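Local structure of VP1 (4PCH) at residues E24-P29 against G259-V264; A64-P69 against V225-A230; M49-G54 against R139-E144; A145-G150 against A166-V171. The protein probably builds, as pentamers, the T=7 icosahedral capsid of a human polyomavirus and is associated with attachment to host-cell receptors. All coordinates share one frame; numbering follows the deposited sequence. Where two conformers were deposited one is given.

Contact 1: E24-P29 against G259-V264; sequences EAVLLP and GRFFRV
Glu-24 lies alongside Arg-263 and reaches the edge of the Phe-261 ring, on one face of an antiparallel pair in the BIDG sheet of the jelly-roll core of VP1, the piece of the longer protein present here. The extended glutamate chain brings Glu-24 CD to 3.7 Å from Phe-261 CZ, in the plane of the ring at its edge, with the carboxylate turned 78° from that plane. Val-26 CG2 meets the rim at Phe-261 CD1, the two side chains crossing at about a right angle. Pro-178 and Thr-179 of a neighbouring subunit pack on this face, against Phe-261 and Glu-24.

The opposite face turns to the interior of the sandwich. There Leu-27 CD1 lies 3.9 Å from Phe-262 CD1, and both side chains touch Leu-227. The hydrogen-bonded pairs Ala-25/Phe-262 and Leu-27/Arg-260 each contribute two backbone bonds, the shortest from Arg-260 N to Leu-27 O at 2.8 Å.

Arg-263 CG, anti to the backbone N (chi1 -178°), lies 4.1 Å from Glu-24 CG, and the guanidinium has a second acid, Glu-89, at NH2. Arg-263 NE meets Glu-24 OE2 on the anti side at 3.2 Å, with the donor 30° out of the carboxylate plane.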
loop_
_atom_site.group_PDB
_atom_site.type_symbol
_atom_site.label_atom_id
_atom_site.label_comp_id
_atom_site.label_asym_id
_atom_site.label_seq_id
_atom_site.Cartn_x
_atom_site.Cartn_y
_atom_site.Cartn_z
ATOM N N GLU B 24 25.114 -9.866 17.177
ATOM C CA GLU B 24 23.951 -10.460 16.475
ATOM C C GLU B 24 23.194 -11.354 17.448
ATOM O O GLU B 24 23.797 -11.947 18.346
ATOM C CB GLU B 24 24.403 -11.303 15.281
ATOM C CG GLU B 24 24.971 -10.478 14.118
ATOM C CD GLU B 24 25.349 -11.274 12.865
ATOM O OE1 GLU B 24 25.153 -12.518 12.789
ATOM O OE2 GLU B 24 25.866 -10.623 11.920
ATOM N N ALA B 25 21.898 -11.494 17.227
ATOM C CA ALA B 25 21.095 -12.436 17.969
ATOM C C ALA B 25 19.875 -12.788 17.146
ATOM O O ALA B 25 19.424 -11.988 16.318
ATOM C CB ALA B 25 20.661 -11.859 19.300
ATOM N N VAL B 26 19.362 -13.999 17.369
ATOM C CA VAL B 26 18.054 -14.353 16.840
ATOM C C VAL B 26 17.124 -14.687 18.006
ATOM O O VAL B 26 17.396 -15.626 18.752
ATOM C CB VAL B 26 18.110 -15.540 15.891
ATOM C CG1 VAL B 26 16.709 -15.858 15.384
ATOM C CG2 VAL B 26 19.071 -15.258 14.748
ATOM N N LEU B 27 16.087 -13.879 18.163
ATOM C CA LEU B 27 15.077 -14.045 19.205
ATOM C C LEU B 27 14.076 -15.024 18.639
ATOM O O LEU B 27 13.580 -14.853 17.523
ATOM C CB LEU B 27 14.373 -12.763 19.601
ATOM C CG LEU B 27 15.062 -11.878 20.654
ATOM C CD1 LEU B 27 16.442 -11.479 20.139
ATOM C CD2 LEU B 27 14.248 -10.667 21.055
ATOM N N LEU B 28 13.787 -16.051 19.427
ATOM C CA LEU B 28 12.914 -17.126 19.020
ATOM C C LEU B 28 11.500 -16.907 19.578
ATOM O O LEU B 28 11.332 -16.331 20.666
ATOM C CB LEU B 28 13.442 -18.467 19.535
ATOM C CG LEU B 28 14.871 -18.879 19.183
ATOM C CD1 LEU B 28 15.220 -20.254 19.722
ATOM C CD2 LEU B 28 15.089 -18.806 17.678
ATOM N N PRO B 29 10.485 -17.363 18.844
ATOM C CA PRO B 29 9.141 -17.175 19.332
ATOM C C PRO B 29 8.848 -17.957 20.594
ATOM O O PRO B 29 9.408 -19.022 20.808
ATOM C CB PRO B 29 8.282 -17.704 18.182
ATOM C CG PRO B 29 9.129 -18.683 17.498
ATOM C CD PRO B 29 10.480 -18.027 17.517
ATOM N N GLY B 259 11.721 -16.705 13.853
ATOM C CA GLY B 259 12.720 -15.988 14.639
ATOM C C GLY B 259 12.787 -14.552 14.167
ATOM O O GLY B 259 12.283 -14.202 13.093
ATOM N N ARG B 260 13.401 -13.686 14.975
ATOM C CA ARG B 260 13.673 -12.296 14.575
ATOM C C ARG B 260 15.144 -12.008 14.802
ATOM O O ARG B 260 15.623 -12.059 15.938
ATOM C CB ARG B 260 12.808 -11.223 15.261
ATOM C CG ARG B 260 13.215 -9.819 14.823
ATOM C CD ARG B 260 12.262 -8.727 15.286
ATOM N NE ARG B 260 11.031 -8.708 14.478
ATOM C CZ ARG B 260 10.901 -8.071 13.316
ATOM N NH1 ARG B 260 11.918 -7.404 12.776
ATOM N NH2 ARG B 260 9.752 -8.108 12.644
ATOM N N PHE B 261 15.832 -11.735 13.693
ATOM C CA PHE B 261 17.260 -11.383 13.672
ATOM C C PHE B 261 17.458 -9.936 14.087
ATOM O O PHE B 261 16.723 -9.078 13.658
ATOM C CB PHE B 261 17.840 -11.616 12.263
ATOM C CG PHE B 261 19.271 -11.173 12.097
ATOM C CD1 PHE B 261 20.302 -11.948 12.587
ATOM C CD2 PHE B 261 19.579 -9.961 11.466
ATOM C CE1 PHE B 261 21.621 -11.568 12.445
ATOM C CE2 PHE B 261 20.899 -9.581 11.323
ATOM C CZ PHE B 261 21.914 -10.367 11.813
ATOM N N PHE B 262 18.526 -9.668 14.852
ATOM C CA PHE B 262 18.977 -8.307 15.133
ATOM C C PHE B 262 20.486 -8.266 14.966
ATOM O O PHE B 262 21.175 -9.202 15.378
ATOM C CB PHE B 262 18.720 -7.896 16.579
ATOM C CG PHE B 262 17.271 -7.718 16.952
ATOM C CD1 PHE B 262 16.490 -8.808 17.303
ATOM C CD2 PHE B 262 16.694 -6.440 16.979
ATOM C CE1 PHE B 262 15.170 -8.633 17.707
ATOM C CE2 PHE B 262 15.373 -6.261 17.379
ATOM C CZ PHE B 262 14.617 -7.375 17.757
ATOM N N ARG B 263 21.000 -7.194 14.358
ATOM C CA ARG B 263 22.418 -6.848 14.432
ATOM C C ARG B 263 22.485 -5.431 15.011
ATOM O O ARG B 263 21.925 -4.495 14.449
ATOM C CB ARG B 263 23.089 -6.869 13.045
ATOM C CG ARG B 263 24.585 -6.564 13.098
ATOM C CD ARG B 263 25.250 -6.531 11.733
ATOM N NE ARG B 263 25.057 -7.736 10.925
ATOM C CZ ARG B 263 24.158 -7.893 9.951
ATOM N NH1 ARG B 263 24.112 -9.048 9.299
ATOM N NH2 ARG B 263 23.259 -6.938 9.642
ATOM N N VAL B 264 23.172 -5.273 16.130
ATOM C CA VAL B 264 23.188 -3.982 16.823
ATOM C C VAL B 264 24.600 -3.429 16.712
ATOM O O VAL B 264 25.572 -4.121 17.082
ATOM C CB VAL B 264 22.794 -4.143 18.316
ATOM C CG1 VAL B 264 22.847 -2.808 19.038
ATOM C CG2 VAL B 264 21.386 -4.722 18.456
#

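Contact 2: A64-P69 against V225-A230; sequences AVINLP and VYLTSA
Ala-64 and Leu-227 exchange two backbone hydrogen bonds, and Ile-66 and Val-225 exchange two more. The straightest, Ile-66 N to Val-225 O, is 2.9 Å long with an angle of 178° at the hydrogen. Between these pairs, Val-65 and Tyr-226 form the non-hydrogen-bonded pair, where Val-65 CA approaches Val-225 O at 3.6 Å in a CA-H...O contact.

The aromatic contact belongs to that middle pair. Val-65 and Tyr-226 point the same way, side by side, and the valine lies over one face of the ring. Its CG1, anti to the backbone N (chi1 -172°), sits 3.9 Å from the centroid of the Tyr-226 ring and 16° off the normal, a CH-pi contact. Val-65 CG2 touches the ring nearer its root, at 3.8 Å from Tyr-226 CD2.

The two segments belong to strands C and H of the CHEF sheet of the jelly roll. On its other edge strand H bonds to strand E, through Tyr-226 with Gly-124 and Thr-228 with Ala-122.

The remaining interactions are apolar and lie on the reverse face. Val-225 CG1 lies 3.8 Å from Ile-66 CB. Leu-68, past the end of the strand, brings CD2 to the same methyl, Val-225 CG1, at 4.2 Å. Ile-66 crosses Leu-227 at a slant, its CG1 4.2 Å from Leu-227 CD1. From the BIDG sheet, Leu-27 packs on Ala-64, while Val-264 packs on Leu-227.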
loop_
_atom_site.group_PDB
_atom_site.type_symbol
_atom_site.label_atom_id
_atom_site.label_comp_id
_atom_site.label_asym_id
_atom_site.label_seq_id
_atom_site.Cartn_x
_atom_site.Cartn_y
_atom_site.Cartn_z
ATOM N N ALA B 64 15.731 -10.877 24.780
ATOM C CA ALA B 64 17.123 -11.299 24.900
ATOM C C ALA B 64 17.882 -10.168 25.561
ATOM O O ALA B 64 17.580 -9.006 25.305
ATOM C CB ALA B 64 17.728 -11.630 23.555
ATOM N N VAL B 65 18.832 -10.531 26.426
ATOM C CA VAL B 65 19.731 -9.568 27.044
ATOM C C VAL B 65 21.137 -9.999 26.664
ATOM O O VAL B 65 21.602 -11.077 27.064
ATOM C CB VAL B 65 19.588 -9.486 28.563
ATOM C CG1 VAL B 65 20.416 -8.324 29.094
ATOM C CG2 VAL B 65 18.134 -9.282 28.962
ATOM N N ILE B 66 21.790 -9.146 25.884
ATOM C CA ILE B 66 23.056 -9.469 25.247
ATOM C C ILE B 66 24.150 -8.673 25.946
ATOM O O ILE B 66 24.129 -7.450 25.935
ATOM C CB ILE B 66 23.063 -9.089 23.742
ATOM C CG1 ILE B 66 21.849 -9.659 22.986
ATOM C CG2 ILE B 66 24.352 -9.568 23.094
ATOM C CD1 ILE B 66 21.644 -11.133 23.167
ATOM N N ASN B 67 25.105 -9.376 26.533
ATOM C CA ASN B 67 26.208 -8.714 27.207
ATOM C C ASN B 67 27.183 -8.077 26.183
ATOM O O ASN B 67 27.457 -8.626 25.129
ATOM C CB ASN B 67 26.921 -9.681 28.145
ATOM C CG ASN B 67 26.004 -10.224 29.246
ATOM O OD1 ASN B 67 25.128 -9.521 29.766
ATOM N ND2 ASN B 67 26.204 -11.468 29.600
ATOM N N LEU B 68 27.687 -6.901 26.509
ATOM C CA LEU B 68 28.628 -6.200 25.654
ATOM C C LEU B 68 29.999 -6.303 26.308
ATOM O O LEU B 68 30.093 -6.584 27.480
ATOM C CB LEU B 68 28.216 -4.733 25.521
ATOM C CG LEU B 68 26.795 -4.583 24.966
ATOM C CD1 LEU B 68 26.336 -3.149 25.083
ATOM C CD2 LEU B 68 26.709 -5.043 23.524
ATOM N N PRO B 69 31.072 -6.033 25.555
ATOM C CA PRO B 69 32.386 -6.177 26.151
ATOM C C PRO B 69 32.654 -5.210 27.292
ATOM O O PRO B 69 32.151 -4.096 27.274
ATOM C CB PRO B 69 33.336 -5.909 24.980
ATOM C CG PRO B 69 32.531 -6.153 23.763
ATOM C CD PRO B 69 31.135 -5.737 24.118
ATOM N N VAL B 225 22.727 -4.938 26.045
ATOM C CA VAL B 225 21.656 -4.390 25.206
ATOM C C VAL B 225 20.450 -5.324 25.332
ATOM O O VAL B 225 20.597 -6.548 25.388
ATOM C CB VAL B 225 22.112 -4.161 23.759
ATOM C CG1 VAL B 225 22.541 -5.431 23.071
ATOM C CG2 VAL B 225 21.020 -3.473 22.944
ATOM N N TYR B 226 19.263 -4.725 25.381
ATOM C CA TYR B 226 18.020 -5.423 25.670
ATOM C C TYR B 226 17.215 -5.398 24.384
ATOM O O TYR B 226 16.987 -4.310 23.830
ATOM C CB TYR B 226 17.238 -4.712 26.784
ATOM C CG TYR B 226 17.925 -4.821 28.141
ATOM C CD1 TYR B 226 19.113 -4.167 28.373
ATOM C CD2 TYR B 226 17.392 -5.596 29.161
ATOM C CE1 TYR B 226 19.768 -4.282 29.587
ATOM C CE2 TYR B 226 18.025 -5.713 30.378
ATOM C CZ TYR B 226 19.228 -5.053 30.583
ATOM O OH TYR B 226 19.898 -5.141 31.771
ATOM N N LEU B 227 16.884 -6.590 23.896
ATOM C CA LEU B 227 16.082 -6.780 22.673
ATOM C C LEU B 227 14.759 -7.386 23.033
ATOM O O LEU B 227 14.699 -8.286 23.863
ATOM C CB LEU B 227 16.821 -7.707 21.713
ATOM C CG LEU B 227 18.203 -7.196 21.278
ATOM C CD1 LEU B 227 18.887 -8.244 20.430
ATOM C CD2 LEU B 227 18.119 -5.842 20.578
ATOM N N THR B 228 13.694 -6.920 22.374
ATOM C CA THR B 228 12.344 -7.437 22.618
ATOM C C THR B 228 11.670 -7.570 21.254
ATOM O O THR B 228 11.891 -6.737 20.388
ATOM C CB THR B 228 11.523 -6.511 23.539
ATOM O OG1 THR B 228 12.287 -6.170 24.706
ATOM C CG2 THR B 228 10.223 -7.178 23.997
ATOM N N SER B 229 10.908 -8.649 21.053
ATOM C CA SER B 229 10.201 -8.785 19.781
ATOM C C SER B 229 8.908 -9.558 19.921
ATOM O O SER B 229 8.691 -10.242 20.908
ATOM C CB SER B 229 11.104 -9.418 18.718
ATOM O OG SER B 229 11.378 -10.770 18.969
ATOM N N ALA B 230 8.024 -9.406 18.928
ATOM C CA ALA B 230 6.882 -10.292 18.787
ATOM C C ALA B 230 6.448 -10.228 17.348
ATOM O O ALA B 230 6.301 -9.122 16.780
ATOM C CB ALA B 230 5.742 -9.852 19.687
#

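Contact 3: M49-G54 against R139-E144; sequences MSDTLG and RLKVNE
Leu-53, Asp-51 and Lys-141 bury the most surface here: Leu-53 meets its partner through a methyl, while Asp-51 and Lys-141 meet each other through charge. Leu-53 CD1 touches Leu-140 CD1 at 3.6 Å. Ala-99 of a neighbouring subunit packs on both leucines, which places this apolar side of the contact at a subunit interface.

The backbone of Leu-53 is held at both its polar atoms. Its N donates to Lys-141 O at 3.0 Å, and its O accepts from Asn-143 N, also at 3.0 Å. With Lys-141 N to Asp-51 O at 2.9 Å, these bonds alternate as they do between parallel strands, and the touching parts run in nearly the same direction, 11° apart. The result is a short two-stranded parallel sheet joining the BC loop to the EF loop, apart from the antiparallel sheets of the jelly roll. An ST turn, in which Ser-50 OG accepts from Thr-52 N, precedes it.

The Asp-51 side chain acts through its carboxylate. CG stands between the backbone N and the carbonyl carbon (chi1 60°), and OD2 receives Lys-141 NZ at 3.3 Å, a salt bridge whose hydrogen bond is weak. A water donates to Asp-51 OD2 and to Arg-139 O, adding a water-mediated link. Asp-51 OD1 takes the hydroxyl of Thr-52, OG1 lying at 2.8 Å and 42° out of the carboxylate plane. Lys-141 runs extended past this group on the exposed side, its CB 3.5 Å from Thr-52 OG1.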
loop_
_atom_site.group_PDB
_atom_site.type_symbol
_atom_site.label_atom_id
_atom_site.label_comp_id
_atom_site.label_asym_id
_atom_site.label_seq_id
_atom_site.Cartn_x
_atom_site.Cartn_y
_atom_site.Cartn_z
ATOM N N MET B 49 -11.621 -21.147 20.647
ATOM C CA MET B 49 -12.602 -20.084 20.422
ATOM C C MET B 49 -13.186 -19.563 21.743
ATOM O O MET B 49 -14.260 -18.965 21.759
ATOM C CB MET B 49 -13.718 -20.597 19.504
ATOM C CG MET B 49 -13.244 -21.093 18.138
ATOM S SD MET B 49 -12.467 -19.846 17.106
ATOM C CE MET B 49 -10.733 -20.272 17.192
ATOM N N SER B 50 -12.457 -19.746 22.850
ATOM C CA SER B 50 -12.962 -19.447 24.202
ATOM C C SER B 50 -12.670 -17.990 24.612
ATOM O O SER B 50 -11.997 -17.261 23.897
ATOM C CB SER B 50 -12.314 -20.399 25.225
ATOM O OG SER B 50 -10.960 -19.987 25.510
ATOM N N ASP B 51 -13.138 -17.611 25.792
ATOM C CA ASP B 51 -12.886 -16.283 26.365
ATOM C C ASP B 51 -11.599 -16.165 27.189
ATOM O O ASP B 51 -11.452 -15.203 27.927
ATOM C CB ASP B 51 -14.068 -15.847 27.231
ATOM C CG ASP B 51 -14.330 -16.800 28.402
ATOM O OD1 ASP B 51 -13.537 -17.753 28.553
ATOM O OD2 ASP B 51 -15.305 -16.603 29.138
ATOM N N THR B 52 -10.689 -17.114 27.042
ATOM C CA THR B 52 -9.553 -17.249 27.961
ATOM C C THR B 52 -8.266 -17.458 27.232
ATOM O O THR B 52 -8.162 -18.366 26.394
ATOM C CB THR B 52 -9.804 -18.438 28.920
ATOM O OG1 THR B 52 -10.988 -18.191 29.681
ATOM C CG2 THR B 52 -8.661 -18.600 29.891
ATOM N N LEU B 53 -7.280 -16.594 27.506
ATOM C CA LEU B 53 -5.923 -16.790 27.040
ATOM C C LEU B 53 -5.229 -17.861 27.863
ATOM O O LEU B 53 -5.133 -17.735 29.062
ATOM C CB LEU B 53 -5.092 -15.493 27.143
ATOM C CG LEU B 53 -5.301 -14.525 25.995
ATOM C CD1 LEU B 53 -6.733 -14.018 25.978
ATOM C CD2 LEU B 53 -4.297 -13.384 26.148
ATOM N N GLY B 54 -4.731 -18.889 27.195
ATOM C CA GLY B 54 -4.069 -20.000 27.883
ATOM C C GLY B 54 -2.589 -20.041 27.575
ATOM O O GLY B 54 -2.172 -19.715 26.488
ATOM N N ARG B 139 -15.019 -9.621 30.776
ATOM C CA ARG B 139 -15.272 -10.868 30.041
ATOM C C ARG B 139 -14.043 -11.621 29.501
ATOM O O ARG B 139 -14.158 -12.803 29.159
ATOM C CB ARG B 139 -16.204 -10.581 28.864
ATOM C CG ARG B 139 -17.554 -9.961 29.232
ATOM C CD ARG B 139 -18.383 -9.776 27.970
ATOM N NE ARG B 139 -19.614 -9.019 28.158
ATOM C CZ ARG B 139 -19.752 -7.696 28.017
ATOM N NH1 ARG B 139 -18.730 -6.900 27.695
ATOM N NH2 ARG B 139 -20.940 -7.152 28.212
ATOM N N LEU B 140 -12.899 -10.948 29.359
ATOM C CA LEU B 140 -11.683 -11.581 28.837
ATOM C C LEU B 140 -10.870 -12.052 30.024
ATOM O O LEU B 140 -10.516 -11.254 30.886
ATOM C CB LEU B 140 -10.821 -10.649 27.980
ATOM C CG LEU B 140 -9.577 -11.312 27.348
ATOM C CD1 LEU B 140 -9.954 -12.327 26.251
ATOM C CD2 LEU B 140 -8.599 -10.297 26.788
ATOM N N LYS B 141 -10.635 -13.365 30.059
ATOM C CA LYS B 141 -9.933 -14.006 31.155
ATOM C C LYS B 141 -8.531 -14.394 30.725
ATOM O O LYS B 141 -8.261 -14.612 29.537
ATOM C CB LYS B 141 -10.710 -15.231 31.618
ATOM C CG LYS B 141 -12.077 -14.879 32.213
ATOM C CD LYS B 141 -13.048 -16.039 32.059
ATOM C CE LYS B 141 -14.414 -15.729 32.658
ATOM N NZ LYS B 141 -15.363 -16.859 32.454
ATOM N N VAL B 142 -7.632 -14.459 31.715
ATOM C CA VAL B 142 -6.212 -14.715 31.469
ATOM C C VAL B 142 -5.703 -15.734 32.476
ATOM O O VAL B 142 -5.803 -15.525 33.682
ATOM C CB VAL B 142 -5.382 -13.420 31.617
ATOM C CG1 VAL B 142 -3.942 -13.654 31.148
ATOM C CG2 VAL B 142 -6.028 -12.295 30.816
ATOM N N ASN B 143 -5.171 -16.833 31.972
ATOM C CA ASN B 143 -4.592 -17.852 32.831
ATOM C C ASN B 143 -3.484 -17.279 33.732
ATOM O O ASN B 143 -2.682 -16.452 33.298
ATOM C CB ASN B 143 -4.037 -18.985 31.994
ATOM C CG ASN B 143 -3.580 -20.137 32.849
ATOM O OD1 ASN B 143 -2.478 -20.107 33.369
ATOM N ND2 ASN B 143 -4.431 -21.132 33.024
ATOM N N GLU B 144 -3.470 -17.730 34.981
ATOM C CA GLU B 144 -2.569 -17.216 35.998
ATOM C C GLU B 144 -1.090 -17.468 35.736
ATOM O O GLU B 144 -0.246 -16.835 36.374
ATOM C CB GLU B 144 -2.943 -17.784 37.374
ATOM C CG GLU B 144 -4.251 -17.228 37.930
ATOM C CD GLU B 144 -4.236 -15.706 38.034
ATOM O OE1 GLU B 144 -4.651 -15.038 37.055
ATOM O OE2 GLU B 144 -3.780 -15.178 39.075
HETATM O O HOH W 1 -16.401 -14.185 29.211
#

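Contact 4: A145-G150 against A166-V171; sequences ALEGPG and AANFPV
Glu-147 lays its aliphatic part on the ring of Phe-169, the closely packed part of this contact between two segments of the EF loop. CG stands 3.6 Å from the centroid of the Phe-169 ring and 9° off its normal, a CH-pi contact over the centre of the face. The chain bends at chi2 (-74°), and the carboxylate ends nearly parallel to the ring, the planes 17° apart. The phenyl ring is also engaged edge-to-face with Trp-174, whose NE1 donates to Glu-147 O. A straight hydrogen bond from Glu-147 N to Asn-168 O, at 2.9 Å, fastens the same region.

Leu-146 CB is in van der Waals contact with Pro-170 CG at 3.9 Å, but the far end of that side chain is more loosely placed, its CD2 coming no nearer than 4.5 Å to Asn-168 CB. The solvent side lies at Ala-145 and Glu-147, both partly exposed. Ala-145 CB stays 6.0 Å or more from the other segment, and the residue is joined to it at this margin by its carbonyl: Asn-168 ND2 donates to Ala-145 O at 2.9 Å, with the acceptor in the plane of the amide, although the donor is tilted from the plane of the carbonyl.

Glu-147 thus divides its roles: the methylene groups cover an aromatic face, while OE1 forms a salt bridge with Lys-162. The lysine probably offsets the charge held beside the ring, and the buried side-chain N-H of Asn-168 that points to Ala-145 has its acceptor.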
loop_
_atom_site.group_PDB
_atom_site.type_symbol
_atom_site.label_atom_id
_atom_site.label_comp_id
_atom_site.label_asym_id
_atom_site.label_seq_id
_atom_site.Cartn_x
_atom_site.Cartn_y
_atom_site.Cartn_z
ATOM N N ALA B 145 -0.772 -18.373 34.815
ATOM C CA ALA B 145 0.623 -18.577 34.383
ATOM C C ALA B 145 1.162 -17.427 33.562
ATOM O O ALA B 145 2.387 -17.282 33.388
ATOM C CB ALA B 145 0.752 -19.892 33.627
ATOM N N LEU B 146 0.252 -16.588 33.060
ATOM C CA LEU B 146 0.605 -15.442 32.264
ATOM C C LEU B 146 0.555 -14.163 33.100
ATOM O O LEU B 146 -0.170 -14.087 34.098
ATOM C CB LEU B 146 -0.381 -15.323 31.079
ATOM C CG LEU B 146 -0.406 -16.546 30.185
ATOM C CD1 LEU B 146 -1.523 -16.450 29.166
ATOM C CD2 LEU B 146 0.936 -16.785 29.512
ATOM N N GLU B 147 1.311 -13.153 32.683
ATOM C CA GLU B 147 1.314 -11.849 33.373
ATOM C C GLU B 147 -0.015 -11.119 33.133
ATOM O O GLU B 147 -0.308 -10.653 31.995
ATOM C CB GLU B 147 2.477 -10.957 32.898
ATOM C CG GLU B 147 3.830 -11.289 33.537
ATOM C CD GLU B 147 3.988 -10.856 35.005
ATOM O OE1 GLU B 147 3.091 -10.235 35.592
ATOM O OE2 GLU B 147 5.035 -11.134 35.620
ATOM N N GLY B 148 -0.807 -11.020 34.200
ATOM C CA GLY B 148 -2.128 -10.400 34.121
ATOM C C GLY B 148 -1.964 -8.883 34.035
ATOM O O GLY B 148 -1.218 -8.311 34.834
ATOM N N PRO B 149 -2.704 -8.238 33.129
ATOM C CA PRO B 149 -2.578 -6.806 32.893
ATOM C C PRO B 149 -3.349 -5.912 33.836
ATOM O O PRO B 149 -3.286 -4.692 33.667
ATOM C CB PRO B 149 -3.199 -6.650 31.508
ATOM C CG PRO B 149 -4.314 -7.622 31.532
ATOM C CD PRO B 149 -3.701 -8.824 32.210
ATOM N N GLY B 150 -4.109 -6.482 34.773
ATOM C CA GLY B 150 -4.982 -5.686 35.623
ATOM C C GLY B 150 -6.287 -5.371 34.909
ATOM O O GLY B 150 -6.643 -6.041 33.943
ATOM N N ALA B 166 10.495 -11.041 31.545
ATOM C CA ALA B 166 10.198 -12.447 31.624
ATOM C C ALA B 166 9.509 -12.849 30.315
ATOM O O ALA B 166 9.154 -12.011 29.501
ATOM C CB ALA B 166 9.291 -12.717 32.783
ATOM N N ALA B 167 9.343 -14.159 30.198
ATOM C CA ALA B 167 8.911 -14.826 28.980
ATOM C C ALA B 167 7.395 -14.951 28.888
ATOM O O ALA B 167 6.880 -15.482 27.918
ATOM C CB ALA B 167 9.529 -16.226 28.961
ATOM N N ASN B 168 6.672 -14.468 29.878
ATOM C CA ASN B 168 5.226 -14.720 29.939
ATOM C C ASN B 168 4.302 -13.491 29.898
ATOM O O ASN B 168 3.279 -13.459 30.567
ATOM C CB ASN B 168 4.929 -15.569 31.153
ATOM C CG ASN B 168 5.194 -14.844 32.472
ATOM O OD1 ASN B 168 6.025 -13.921 32.552
ATOM N ND2 ASN B 168 4.493 -15.265 33.505
ATOM N N PHE B 169 4.672 -12.513 29.106
ATOM C CA PHE B 169 3.871 -11.321 28.851
ATOM C C PHE B 169 3.143 -11.458 27.519
ATOM O O PHE B 169 3.728 -11.288 26.463
ATOM C CB PHE B 169 4.775 -10.081 28.783
ATOM C CG PHE B 169 5.222 -9.566 30.122
ATOM C CD1 PHE B 169 6.357 -10.048 30.725
ATOM C CD2 PHE B 169 4.528 -8.537 30.754
ATOM C CE1 PHE B 169 6.766 -9.558 31.951
ATOM C CE2 PHE B 169 4.949 -8.030 31.977
ATOM C CZ PHE B 169 6.070 -8.541 32.583
ATOM N N PRO B 170 1.829 -11.716 27.559
ATOM C CA PRO B 170 1.131 -11.845 26.276
ATOM C C PRO B 170 1.029 -10.540 25.502
ATOM O O PRO B 170 0.684 -9.514 26.076
ATOM C CB PRO B 170 -0.278 -12.311 26.699
ATOM C CG PRO B 170 -0.085 -12.910 28.036
ATOM C CD PRO B 170 0.948 -12.017 28.681
ATOM N N VAL B 171 1.228 -10.617 24.189
ATOM C CA VAL B 171 1.205 -9.450 23.329
ATOM C C VAL B 171 -0.217 -8.895 23.197
ATOM O O VAL B 171 -0.409 -7.736 22.901
ATOM C CB VAL B 171 1.809 -9.770 21.943
ATOM C CG1 VAL B 171 3.232 -10.290 22.084
ATOM C CG2 VAL B 171 0.945 -10.753 21.162
#

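Overall arrangement
From the N terminus, strand B opens contact 1 at 24-29. The BC loop then opens contact 3 at 49-54, and strand C opens contact 2 at 64-69. Contact 3 closes first, at 139-144 in the EF loop, and so crosses contact 2. Contact 4 follows in series, closing a short loop between 145-150 and 166-171 within the span of contact 2, which closes at 225-230. Contact 1 closes last, at 259-264, and encloses the others. Contacts 1 and 2 belong to the two facing sheets and meet where Arg-260 packs on Ser-229. Leu-146 of contact 4 touches Leu-53 of contact 3, while Val-171 reaches Ala-230, tying the loops to strand H.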